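Local coordinates for protein amidohydrolase (Mycoplasma synoviae, PDB 3OVG) that hydrolyses D-xylono-1,4-lactone 5-phosphate and L-arabino-1,4-lactone 5-phosphate, and also carboxy 1,4-lactones, at a site that holds two zinc ions, at residues T23-F29 / T65-D70; N208-Q213 / R326-D331; G234-D240 / H268-D274. The contacts are given in a common frame with arbitrary orientation. Residue numbers count along the deposited sequence, not the author numbering.

Contact 1 (T23-F29 / T65-D70); sequences TDCHDHF and TIVTMD. With ZN (zinc ion), chain G.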
loop_
_atom_site.group_PDB
_atom_site.type_symbol
_atom_site.label_atom_id
_atom_site.label_comp_id
_atom_site.label_asym_id
_atom_site.label_seq_id
_atom_site.Cartn_x
_atom_site.Cartn_y
_atom_site.Cartn_z
ATOM N N THR A 23 -10.089 39.350 9.361
ATOM C CA THR A 23 -9.608 38.162 10.044
ATOM C C THR A 23 -9.851 36.893 9.245
ATOM O O THR A 23 -10.967 36.592 8.812
ATOM C CB THR A 23 -10.278 37.987 11.442
ATOM O OG1 THR A 23 -10.107 39.187 12.211
ATOM C CG2 THR A 23 -9.682 36.785 12.196
ATOM N N ASP A 24 -8.770 36.150 9.093
ATOM C CA ASP A 24 -8.770 34.838 8.502
ATOM C C ASP A 24 -9.002 33.916 9.692
ATOM O O ASP A 24 -8.122 33.804 10.552
ATOM C CB ASP A 24 -7.385 34.643 7.904
ATOM C CG ASP A 24 -7.094 33.227 7.489
ATOM O OD1 ASP A 24 -7.930 32.306 7.679
ATOM O OD2 ASP A 24 -5.987 33.060 6.935
ATOM N N CYS A 25 -10.158 33.252 9.736
ATOM C CA CYS A 25 -10.609 32.582 10.960
ATOM C C CYS A 25 -10.122 31.149 11.155
ATOM O O CYS A 25 -10.426 30.537 12.180
ATOM C CB CYS A 25 -12.138 32.641 11.088
ATOM S SG CYS A 25 -12.707 34.326 11.512
ATOM N N HIS A 26 -9.347 30.627 10.208
ATOM C CA HIS A 26 -8.831 29.272 10.322
ATOM C C HIS A 26 -7.698 29.061 9.331
ATOM O O HIS A 26 -7.922 28.966 8.139
ATOM C CB HIS A 26 -9.966 28.259 10.117
ATOM C CG HIS A 26 -9.550 26.827 10.241
ATOM N ND1 HIS A 26 -10.402 25.844 10.711
ATOM C CD2 HIS A 26 -8.379 26.209 9.949
ATOM C CE1 HIS A 26 -9.775 24.680 10.680
ATOM N NE2 HIS A 26 -8.549 24.874 10.221
ATOM N N ASP A 27 -6.470 29.007 9.843
ATOM C CA ASP A 27 -5.327 28.884 8.965
ATOM C C ASP A 27 -4.111 28.357 9.703
ATOM O O ASP A 27 -4.211 28.001 10.891
ATOM C CB ASP A 27 -5.040 30.230 8.291
ATOM C CG ASP A 27 -4.743 30.069 6.815
ATOM O OD1 ASP A 27 -4.001 29.120 6.481
ATOM O OD2 ASP A 27 -5.256 30.861 5.994
ATOM N N HIS A 28 -2.968 28.316 9.024
ATOM C CA HIS A 28 -1.815 27.651 9.588
ATOM C C HIS A 28 -0.573 28.304 9.077
ATOM O O HIS A 28 -0.600 28.912 8.032
ATOM C CB HIS A 28 -1.781 26.169 9.190
ATOM C CG HIS A 28 -2.995 25.427 9.612
ATOM N ND1 HIS A 28 -3.122 24.874 10.863
ATOM C CD2 HIS A 28 -4.172 25.208 8.980
ATOM C CE1 HIS A 28 -4.317 24.330 10.984
ATOM N NE2 HIS A 28 -4.976 24.530 9.856
ATOM N N PHE A 29 0.523 28.136 9.807
ATOM C CA PHE A 29 1.826 28.504 9.288
ATOM C C PHE A 29 2.835 27.424 9.626
ATOM O O PHE A 29 3.525 26.905 8.743
ATOM C CB PHE A 29 2.271 29.851 9.853
ATOM C CG PHE A 29 1.555 31.019 9.245
ATOM C CD1 PHE A 29 1.695 31.308 7.893
ATOM C CD2 PHE A 29 0.760 31.837 10.021
ATOM C CE1 PHE A 29 1.016 32.419 7.308
ATOM C CE2 PHE A 29 0.089 32.935 9.453
ATOM C CZ PHE A 29 0.233 33.232 8.097
ATOM N N THR A 65 -5.718 39.920 11.085
ATOM C CA THR A 65 -5.645 38.844 12.058
ATOM C C THR A 65 -5.701 37.436 11.462
ATOM O O THR A 65 -6.524 37.150 10.606
ATOM C CB THR A 65 -6.726 39.014 13.155
ATOM O OG1 THR A 65 -6.534 40.274 13.819
ATOM C CG2 THR A 65 -6.622 37.887 14.156
ATOM N N ILE A 66 -4.831 36.554 11.931
ATOM C CA ILE A 66 -4.932 35.156 11.539
ATOM C C ILE A 66 -5.075 34.257 12.753
ATOM O O ILE A 66 -4.265 34.309 13.669
ATOM C CB ILE A 66 -3.737 34.722 10.632
ATOM C CG1 ILE A 66 -3.825 35.445 9.299
ATOM C CG2 ILE A 66 -3.739 33.215 10.403
ATOM C CD1 ILE A 66 -2.559 35.434 8.490
ATOM N N VAL A 67 -6.142 33.458 12.782
ATOM C CA VAL A 67 -6.319 32.461 13.836
ATOM C C VAL A 67 -5.708 31.105 13.397
ATOM O O VAL A 67 -6.235 30.416 12.525
ATOM C CB VAL A 67 -7.813 32.268 14.170
ATOM C CG1 VAL A 67 -8.010 31.374 15.403
ATOM C CG2 VAL A 67 -8.502 33.645 14.365
ATOM N N THR A 68 -4.621 30.705 14.032
ATOM C CA THR A 68 -3.986 29.455 13.675
ATOM C C THR A 68 -4.602 28.294 14.471
ATOM O O THR A 68 -4.446 28.204 15.687
ATOM C CB THR A 68 -2.449 29.534 13.855
ATOM O OG1 THR A 68 -2.144 29.867 15.209
ATOM C CG2 THR A 68 -1.870 30.637 12.949
HETATM N N MSE A 69 -5.287 27.399 13.772
HETATM C CA MSE A 69 -6.104 26.389 14.431
HETATM C C MSE A 69 -5.389 25.034 14.699
HETATM O O MSE A 69 -5.872 23.984 14.303
HETATM C CB MSE A 69 -7.409 26.178 13.643
HETATM C CG MSE A 69 -8.365 27.414 13.676
HETATM SE SE MSE A 69 -8.870 27.956 15.515
HETATM C CE MSE A 69 -9.186 26.173 16.355
ATOM N N ASP A 70 -4.253 25.066 15.376
ATOM C CA ASP A 70 -3.582 23.818 15.718
ATOM C C ASP A 70 -3.745 23.483 17.207
ATOM O O ASP A 70 -3.253 24.206 18.061
ATOM C CB ASP A 70 -2.115 23.952 15.386
ATOM C CG ASP A 70 -1.891 24.663 14.041
ATOM O OD1 ASP A 70 -1.724 25.914 14.051
ATOM O OD2 ASP A 70 -1.892 23.961 13.004
HETATM ZN ZN ZN G . -6.892 23.363 9.396
HETATM O O HOH W 1 -0.010 26.624 12.121
HETATM O O HOH W 2 -8.146 21.809 8.150
HETATM O O HOH W 3 -5.271 21.627 8.599
#
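Ile66, Met69 and Thr23 lose the most surface here. Ile66 sits beside Asp24 in the parallel pairing of strands 23-25 and 65-68, whose axes approach to 4.7 Å. Its branched, apolar side chain suits a buried strand: CD1 lies 3.6 Å from Phe29 CZ, at the edge of that ring, and helix 48-60 covers the same face through Phe55 and Phe58. Thr23 pairs with Thr65, and beta-branched residues favour such extended backbone; Asp24 N donates to Thr65 O (2.9 Å) and Val67 N to Asp24 O (3.0 Å). These are the first two strands of the TIM barrel of the phosphotriesterase family, and 23-29 carries the family's HxH zinc motif at the C-terminal end of its strand. There the register slips by one residue in a beta bulge, after which Asp27 N bonds to Val67 O and Met69 N to Asp27 O. Met69, a selenomethionine, lays CB over the face of the His26 ring in a CH-pi contact, 3.8 Å from the centroid. His26 NE2 (2.4 Å) and His28 NE2 (2.3 Å) bind zinc. Ser215 OG hydrogen-bonds His26 ND1, and Asp70 OD2 accepts from His28 ND1 at 2.6 Å, so each imidazole is held with NE2 facing the metal.

Contact 2 (N208-Q213 / R326-D331); sequences NPDKIQ and RVLAFD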
loop_
_atom_site.group_PDB
_atom_site.type_symbol
_atom_site.label_atom_id
_atom_site.label_comp_id
_atom_site.label_asym_id
_atom_site.label_seq_id
_atom_site.Cartn_x
_atom_site.Cartn_y
_atom_site.Cartn_z
ATOM N N ASN A 208 -22.269 29.195 24.699
ATOM C CA ASN A 208 -22.956 30.271 23.979
ATOM C C ASN A 208 -22.835 30.113 22.451
ATOM O O ASN A 208 -21.722 30.188 21.914
ATOM C CB ASN A 208 -22.362 31.608 24.424
ATOM C CG ASN A 208 -23.075 32.826 23.816
ATOM O OD1 ASN A 208 -24.003 32.715 23.010
ATOM N ND2 ASN A 208 -22.609 34.008 24.204
ATOM N N PRO A 209 -23.975 29.938 21.748
ATOM C CA PRO A 209 -23.934 29.825 20.288
ATOM C C PRO A 209 -23.116 30.963 19.676
ATOM O O PRO A 209 -22.556 30.835 18.605
ATOM C CB PRO A 209 -25.404 30.014 19.860
ATOM C CG PRO A 209 -26.220 29.906 21.102
ATOM C CD PRO A 209 -25.337 30.141 22.273
ATOM N N ASP A 210 -23.098 32.102 20.345
ATOM C CA ASP A 210 -22.400 33.260 19.802
ATOM C C ASP A 210 -20.887 33.140 19.753
ATOM O O ASP A 210 -20.223 33.963 19.105
ATOM C CB ASP A 210 -22.746 34.525 20.585
ATOM C CG ASP A 210 -23.467 35.522 19.737
ATOM O OD1 ASP A 210 -24.668 35.270 19.452
ATOM O OD2 ASP A 210 -22.821 36.539 19.334
ATOM N N LYS A 211 -20.356 32.156 20.466
ATOM C CA LYS A 211 -18.904 31.920 20.569
ATOM C C LYS A 211 -18.419 30.769 19.667
ATOM O O LYS A 211 -17.213 30.417 19.664
ATOM C CB LYS A 211 -18.526 31.568 22.006
ATOM C CG LYS A 211 -18.727 32.650 23.043
ATOM C CD LYS A 211 -17.819 33.867 22.799
ATOM C CE LYS A 211 -18.512 34.919 21.904
ATOM N NZ LYS A 211 -17.972 36.276 22.155
ATOM N N ILE A 212 -19.344 30.200 18.899
ATOM C CA ILE A 212 -19.083 28.955 18.190
ATOM C C ILE A 212 -18.926 29.150 16.698
ATOM O O ILE A 212 -19.849 29.620 16.017
ATOM C CB ILE A 212 -20.236 27.929 18.393
ATOM C CG1 ILE A 212 -20.502 27.673 19.887
ATOM C CG2 ILE A 212 -20.002 26.629 17.533
ATOM C CD1 ILE A 212 -21.571 26.594 20.129
ATOM N N GLN A 213 -17.767 28.751 16.190
ATOM C CA GLN A 213 -17.611 28.547 14.752
ATOM C C GLN A 213 -17.503 27.066 14.387
ATOM O O GLN A 213 -16.868 26.252 15.118
ATOM C CB GLN A 213 -16.351 29.237 14.258
ATOM C CG GLN A 213 -16.456 30.746 14.135
ATOM C CD GLN A 213 -15.114 31.354 13.797
ATOM O OE1 GLN A 213 -14.278 31.552 14.691
ATOM N NE2 GLN A 213 -14.894 31.660 12.506
ATOM N N ARG A 326 -17.383 39.755 16.552
ATOM C CA ARG A 326 -18.391 39.116 17.395
ATOM C C ARG A 326 -17.946 37.759 17.936
ATOM O O ARG A 326 -17.910 37.551 19.138
ATOM C CB ARG A 326 -19.707 38.949 16.632
ATOM C CG ARG A 326 -20.740 38.178 17.413
ATOM C CD ARG A 326 -22.106 38.158 16.709
ATOM N NE ARG A 326 -22.115 37.421 15.438
ATOM C CZ ARG A 326 -21.988 36.099 15.341
ATOM N NH1 ARG A 326 -21.810 35.364 16.435
ATOM N NH2 ARG A 326 -22.019 35.503 14.150
ATOM N N VAL A 327 -17.597 36.835 17.052
ATOM C CA VAL A 327 -17.416 35.445 17.464
ATOM C C VAL A 327 -16.100 35.180 18.211
ATOM O O VAL A 327 -16.012 34.198 18.942
ATOM C CB VAL A 327 -17.564 34.472 16.288
ATOM C CG1 VAL A 327 -18.928 34.630 15.655
ATOM C CG2 VAL A 327 -16.452 34.695 15.234
ATOM N N LEU A 328 -15.108 36.063 18.055
ATOM C CA LEU A 328 -13.804 35.881 18.697
ATOM C C LEU A 328 -13.666 36.648 20.017
ATOM O O LEU A 328 -12.660 36.502 20.717
ATOM C CB LEU A 328 -12.665 36.287 17.746
ATOM C CG LEU A 328 -12.505 35.444 16.469
ATOM C CD1 LEU A 328 -11.381 36.071 15.626
ATOM C CD2 LEU A 328 -12.120 34.016 16.827
ATOM N N ALA A 329 -14.665 37.469 20.354
ATOM C CA ALA A 329 -14.620 38.257 21.591
ATOM C C ALA A 329 -14.820 37.340 22.794
ATOM O O ALA A 329 -15.674 36.470 22.737
ATOM C CB ALA A 329 -15.721 39.337 21.555
ATOM N N PHE A 330 -14.067 37.501 23.877
ATOM C CA PHE A 330 -14.370 36.700 25.064
ATOM C C PHE A 330 -15.734 37.058 25.656
ATOM O O PHE A 330 -16.128 38.233 25.676
ATOM C CB PHE A 330 -13.284 36.863 26.132
ATOM C CG PHE A 330 -12.135 35.872 25.983
ATOM C CD1 PHE A 330 -11.521 35.684 24.754
ATOM C CD2 PHE A 330 -11.689 35.139 27.066
ATOM C CE1 PHE A 330 -10.469 34.788 24.601
ATOM C CE2 PHE A 330 -10.614 34.241 26.936
ATOM C CZ PHE A 330 -10.010 34.060 25.715
ATOM N N ASP A 331 -16.452 36.055 26.153
ATOM C CA ASP A 331 -17.649 36.310 26.958
ATOM C C ASP A 331 -17.166 36.581 28.354
ATOM O O ASP A 331 -15.996 36.306 28.658
ATOM C CB ASP A 331 -18.542 35.071 27.033
ATOM C CG ASP A 331 -19.565 35.037 25.948
ATOM O OD1 ASP A 331 -19.587 35.987 25.129
ATOM O OD2 ASP A 331 -20.343 34.070 25.927
HETATM O O HOH W 4 -22.575 32.635 16.150
HETATM O O HOH W 5 -20.016 37.886 21.324
#
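A lysine ammonium group draws together two backbone carbonyls, a water and a carboxylate: Lys211 NZ donates to Ala329 O at a very short 2.4 Å and to Arg326 O at 3.3 Å, with water 5 as a further acceptor at 2.7 Å from NZ. The carbonyls lie where helix 313-327 gives way to the chain that follows, and a long, flexible, positively charged side chain is well suited to gather them. Asp331 OD1 adds a salt bridge to Lys211 NZ at 3.4 Å, its hydrogen bond weak, while Asp331 OD2 accepts from Asn208 ND2 at 2.8 Å. Asn208 does double duty, for its OD1 takes the amide of Asp210 (2.9 Å from OD1 to N) in an Asx turn that leads into the 3-10 segment 209-211. In the TIM barrel this places the entry to strand 212-215, at the N-terminal end of the strands, against the end of a late helix of the chain. Arg326 reaches back over the turn: NH1 makes a salt bridge with Asp210 OD2 (3.3 Å), again with a weak hydrogen bond, and meets Pro209 O through water 4, whereas its NH2 is hydrogen-bonded to Lys267 O and Thr236 OG1. Farther in, the methyls Val327 CG2 and Leu328 CD2 each pack 3.9 Å from the amide oxygen Gln213 OE1. The amide suits this buried position because Gln213 NE2 finds a hydrogen-bond acceptor in Thr270 OG1.

Contact 3 (G234-D240 / H268-D274); sequences GVTLCFD and HITLSLD. With ZN (zinc ion), chain G.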
loop_
_atom_site.group_PDB
_atom_site.type_symbol
_atom_site.label_atom_id
_atom_site.label_comp_id
_atom_site.label_asym_id
_atom_site.label_seq_id
_atom_site.Cartn_x
_atom_site.Cartn_y
_atom_site.Cartn_z
ATOM N N GLY A 234 -27.864 29.053 15.569
ATOM C CA GLY A 234 -27.335 30.398 15.682
ATOM C C GLY A 234 -25.813 30.433 15.667
ATOM O O GLY A 234 -25.203 31.466 15.983
ATOM N N VAL A 235 -25.183 29.310 15.332
ATOM C CA VAL A 235 -23.723 29.257 15.288
ATOM C C VAL A 235 -23.251 29.944 14.013
ATOM O O VAL A 235 -24.063 30.426 13.225
ATOM C CB VAL A 235 -23.160 27.815 15.383
ATOM C CG1 VAL A 235 -23.546 27.168 16.726
ATOM C CG2 VAL A 235 -23.613 26.965 14.196
ATOM N N THR A 236 -21.938 30.028 13.839
ATOM C CA THR A 236 -21.338 30.670 12.657
ATOM C C THR A 236 -20.569 29.589 11.875
ATOM O O THR A 236 -19.863 28.733 12.464
ATOM C CB THR A 236 -20.415 31.843 13.093
ATOM O OG1 THR A 236 -21.200 32.838 13.751
ATOM C CG2 THR A 236 -19.627 32.471 11.920
ATOM N N LEU A 237 -20.763 29.592 10.563
ATOM C CA LEU A 237 -20.066 28.676 9.666
ATOM C C LEU A 237 -18.779 29.346 9.200
ATOM O O LEU A 237 -18.828 30.410 8.610
ATOM C CB LEU A 237 -20.962 28.302 8.450
ATOM C CG LEU A 237 -22.349 27.745 8.821
ATOM C CD1 LEU A 237 -23.199 27.305 7.614
ATOM C CD2 LEU A 237 -22.216 26.603 9.867
ATOM N N CYS A 238 -17.629 28.749 9.516
ATOM C CA CYS A 238 -16.341 29.219 9.011
ATOM C C CYS A 238 -15.994 28.452 7.749
ATOM O O CYS A 238 -15.611 27.304 7.804
ATOM C CB CYS A 238 -15.220 29.044 10.044
ATOM S SG CYS A 238 -13.610 29.665 9.441
ATOM N N PHE A 239 -16.131 29.085 6.590
ATOM C CA PHE A 239 -15.809 28.400 5.354
ATOM C C PHE A 239 -14.349 28.499 5.007
ATOM O O PHE A 239 -13.777 29.591 5.039
ATOM C CB PHE A 239 -16.612 29.002 4.184
ATOM C CG PHE A 239 -18.059 28.712 4.259
ATOM C CD1 PHE A 239 -18.528 27.417 4.039
ATOM C CD2 PHE A 239 -18.972 29.718 4.554
ATOM C CE1 PHE A 239 -19.890 27.136 4.092
ATOM C CE2 PHE A 239 -20.333 29.436 4.618
ATOM C CZ PHE A 239 -20.785 28.142 4.391
ATOM N N ASP A 240 -13.753 27.383 4.595
ATOM C CA ASP A 240 -12.593 27.500 3.719
ATOM C C ASP A 240 -13.068 27.009 2.340
ATOM O O ASP A 240 -14.276 27.005 2.090
ATOM C CB ASP A 240 -11.422 26.709 4.270
ATOM C CG ASP A 240 -11.739 25.247 4.372
ATOM O OD1 ASP A 240 -11.204 24.490 3.542
ATOM O OD2 ASP A 240 -12.523 24.857 5.269
ATOM N N HIS A 268 -23.634 35.222 10.039
ATOM C CA HIS A 268 -23.267 33.882 10.508
ATOM C C HIS A 268 -22.229 33.166 9.658
ATOM O O HIS A 268 -22.170 31.939 9.658
ATOM C CB HIS A 268 -24.524 33.045 10.636
ATOM C CG HIS A 268 -25.428 33.563 11.694
ATOM N ND1 HIS A 268 -25.414 33.076 12.984
ATOM C CD2 HIS A 268 -26.321 34.583 11.679
ATOM C CE1 HIS A 268 -26.286 33.756 13.711
ATOM N NE2 HIS A 268 -26.851 34.673 12.941
ATOM N N ILE A 269 -21.382 33.948 8.995
ATOM C CA ILE A 269 -20.421 33.425 8.053
ATOM C C ILE A 269 -19.051 34.048 8.291
ATOM O O ILE A 269 -18.908 35.277 8.313
ATOM C CB ILE A 269 -20.852 33.764 6.623
ATOM C CG1 ILE A 269 -22.254 33.216 6.348
ATOM C CG2 ILE A 269 -19.816 33.246 5.600
ATOM C CD1 ILE A 269 -22.769 33.536 4.934
ATOM N N THR A 270 -18.024 33.221 8.433
ATOM C CA THR A 270 -16.687 33.774 8.363
ATOM C C THR A 270 -15.934 33.062 7.244
ATOM O O THR A 270 -16.443 32.091 6.654
ATOM C CB THR A 270 -15.932 33.642 9.710
ATOM O OG1 THR A 270 -15.952 32.280 10.106
ATOM C CG2 THR A 270 -16.614 34.493 10.786
ATOM N N LEU A 271 -14.738 33.549 6.936
ATOM C CA LEU A 271 -13.930 33.001 5.843
ATOM C C LEU A 271 -12.535 32.633 6.368
ATOM O O LEU A 271 -12.134 33.069 7.440
ATOM C CB LEU A 271 -13.807 34.005 4.704
ATOM C CG LEU A 271 -14.932 34.060 3.654
ATOM C CD1 LEU A 271 -14.549 35.049 2.562
ATOM C CD2 LEU A 271 -15.124 32.660 3.064
ATOM N N SER A 272 -11.818 31.838 5.587
ATOM C CA SER A 272 -10.535 31.258 5.972
ATOM C C SER A 272 -9.939 30.625 4.721
ATOM O O SER A 272 -10.655 30.394 3.746
ATOM C CB SER A 272 -10.726 30.188 7.035
ATOM O OG SER A 272 -11.450 29.077 6.525
ATOM N N LEU A 273 -8.637 30.375 4.731
ATOM C CA LEU A 273 -8.004 29.619 3.656
ATOM C C LEU A 273 -7.705 28.163 4.130
ATOM O O LEU A 273 -7.634 27.221 3.320
ATOM C CB LEU A 273 -6.738 30.333 3.155
ATOM C CG LEU A 273 -6.990 31.401 2.084
ATOM C CD1 LEU A 273 -8.200 30.975 1.259
ATOM C CD2 LEU A 273 -7.228 32.763 2.660
ATOM N N ASP A 274 -7.580 27.973 5.444
ATOM C CA ASP A 274 -7.152 26.690 5.950
ATOM C C ASP A 274 -5.971 26.160 5.110
ATOM O O ASP A 274 -6.027 25.049 4.568
ATOM C CB ASP A 274 -8.317 25.677 5.936
ATOM C CG ASP A 274 -7.917 24.347 6.577
ATOM O OD1 ASP A 274 -7.036 24.390 7.434
ATOM O OD2 ASP A 274 -8.447 23.280 6.220
HETATM ZN ZN ZN G . -6.892 23.363 9.396
HETATM O O HOH W 6 -12.333 26.771 7.977
HETATM O O HOH W 7 -8.186 23.865 2.838
HETATM O O HOH W 2 -8.146 21.809 8.150
HETATM O O HOH W 3 -5.271 21.627 8.599
#
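Strands 236-239 and 269-271 are the parallel neighbours of a beta-alpha-beta unit of the TIM barrel, connected through helix 250-262. The first segment begins at Gly234, the first residue beyond helix 223-233 to leave helical geometry, with a positive phi of 82°, a conformation that glycine adopts easily. Val235 follows, and its carbonyl oxygen accepts from His268 ND1 at 3.0 Å, so a side-chain bond joins the two segments just before the strands pair. Thr236 directs OG1 to Arg326 and sets CG2 3.8 Å from Thr270 CG2. The regular bonding starts with Leu237 N donating to His268 O (2.9 Å). Leu237 O then takes the amide of Thr270 (2.9 Å from O to N), and Leu237 itself packs outward on helix 223-233. The small side chain of Cys238 suits the crowded barrel interior, where its CB lies 3.3 Å from Thr270 OG1, a hydroxyl that pairs with Gln213. Phe239 N continues the pattern to Thr270 O (3.0 Å), while its ring joins the outer apolar layer, with CD2 3.8 Å from Ile269 CG2. Past it, the hydroxyl of Ser272 substitutes for a backbone donor: OG gives its proton to Phe239 O at 2.8 Å. Asp240 ends the segment beside the metal centre, its OD2 accepting from zinc ligand His216 and its CB 3.7 Å from Asp274 CB. Asp274, in the loop just beyond strand 269-271, supplies the carboxylate that binds zinc, with OD1 2.2 Å from the metal.

Overall arrangement
From the N terminus, contact 1 comes first, closing a loop of 35 residues that contains helix 48-60 and joining the first two barrel strands. It is complete before 208-213 opens contact 2, whose long loop runs to 326-331 and encloses contact 3 entirely; none of the loops cross. Contact 2 ties the start of strand 212-215 to the end of helix 313-327, whereas contact 3 unites the last two barrel strands. The barrel closes where contacts 1 and 3 meet: Cys25 N lies 3.0 Å from Leu271 O, His26 O 2.9 Å from Asp274 N, and both contacts supply ligands to the same zinc. Contact 2 joins contact 3 through Gln213 with Thr270 and Arg326 with Thr236.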